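Local atomic coordinates of ankyrin repeat and SOCS box protein 11 (Homo sapiens, PDB entry 4UUC), a protein that serves as the substrate-recognition subunit of a cullin-5-RING E3 ubiquitin ligase, directing targets such as BIK, DIRAS2 and RPN1 to ubiquitination and proteasomal degradation. Residues G27-V30 against N31-T34. Sequence-based numbering, arbitrary orientation.
Sequences GVNV and NLVT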
# COMPACT_ATOMS: atom_id res chain seq x y z
N GLY A 27 25.25 -10.13 22.26
CA GLY A 27 26.13 -9.38 21.38
C GLY A 27 26.09 -9.80 19.92
O GLY A 27 27.02 -9.49 19.16
N VAL A 28 25.03 -10.48 19.50
CA VAL A 28 24.91 -10.89 18.10
C VAL A 28 24.84 -9.66 17.21
O VAL A 28 24.46 -8.58 17.65
CB VAL A 28 23.68 -11.79 17.85
CG1 VAL A 28 23.71 -13.03 18.74
CG2 VAL A 28 22.39 -11.02 18.08
N ASN A 29 25.21 -9.84 15.94
CA ASN A 29 25.18 -8.75 14.97
C ASN A 29 23.76 -8.41 14.52
O ASN A 29 23.16 -9.15 13.73
CB ASN A 29 26.05 -9.12 13.77
CG ASN A 29 26.06 -8.03 12.71
OD1 ASN A 29 25.74 -6.87 12.98
ND2 ASN A 29 26.44 -8.40 11.49
N VAL A 30 23.25 -7.29 15.01
CA VAL A 30 21.89 -6.86 14.70
C VAL A 30 21.68 -6.64 13.20
O VAL A 30 20.58 -6.83 12.68
CB VAL A 30 21.56 -5.56 15.47
CG1 VAL A 30 20.41 -4.79 14.83
CG2 VAL A 30 21.24 -5.88 16.92
N ASN A 31 22.75 -6.25 12.50
CA ASN A 31 22.64 -5.84 11.10
C ASN A 31 23.05 -6.90 10.09
O ASN A 31 23.15 -6.62 8.90
CB ASN A 31 23.46 -4.57 10.89
CG ASN A 31 22.78 -3.34 11.43
OD1 ASN A 31 21.58 -3.14 11.22
ND2 ASN A 31 23.53 -2.51 12.15
N LEU A 32 23.27 -8.13 10.56
CA LEU A 32 23.56 -9.25 9.68
C LEU A 32 22.42 -9.44 8.69
O LEU A 32 21.25 -9.45 9.08
CB LEU A 32 23.79 -10.53 10.48
CG LEU A 32 23.94 -11.83 9.68
CD1 LEU A 32 25.19 -11.79 8.82
CD2 LEU A 32 23.96 -13.03 10.60
N VAL A 33 22.76 -9.59 7.41
CA VAL A 33 21.76 -9.81 6.38
C VAL A 33 21.98 -11.14 5.68
O VAL A 33 23.09 -11.70 5.71
CB VAL A 33 21.73 -8.67 5.33
CG1 VAL A 33 21.41 -7.35 6.00
CG2 VAL A 33 23.06 -8.58 4.58
N THR A 34 20.92 -11.65 5.05
CA THR A 34 21.00 -12.87 4.26
C THR A 34 21.56 -12.55 2.88
O THR A 34 21.91 -11.40 2.60
CB THR A 34 19.62 -13.52 4.11
OG1 THR A 34 18.77 -12.67 3.33
CG2 THR A 34 18.98 -13.76 5.48
O HOH W 1 19.79 -9.04 11.23
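Asn29 folds its side-chain amide over the backbone of Asn31 and Leu32 in a type I beta turn, Asn29 to Leu32, part of the loop that leads from helix 17-26 of the first ankyrin repeat toward helix 40-46 of the second. Its OD1 accepts a hydrogen bond from the backbone N-H of Asn31 (OD1 to N 3.1 Å), closing an Asx turn. The N-H lies above the carbonyl plane, 66° out of it, instead of meeting a lone pair. With CG anti to the backbone N (chi1 180°), the short amide swings forward along the chain, and ND2 comes to rest 3.5 Å from CB of Leu32. The turn's own closure, from Leu32 N to Asn29 O, is weak at 3.3 Å although nearly straight; the OD1 bond is a second tie within the same turn.

Outward from this turn, Asn31 reaches the next repeat: ND2 donates to Gly60 O, and OD1 takes a weak hydrogen bond from the N-H of His62. An amide suits this place because it offers a donor and an acceptor together. Val30, branched and apolar, is buried against Asn59 and Ala61. Upstream, Gly27 ends helix 17-26 in a Schellman motif, taking a positive phi (104°) that glycine readily adopts. One water bridges two carbonyls of the turn, donating to Val30 O at 2.8 Å and to Leu32 O at 2.6 Å.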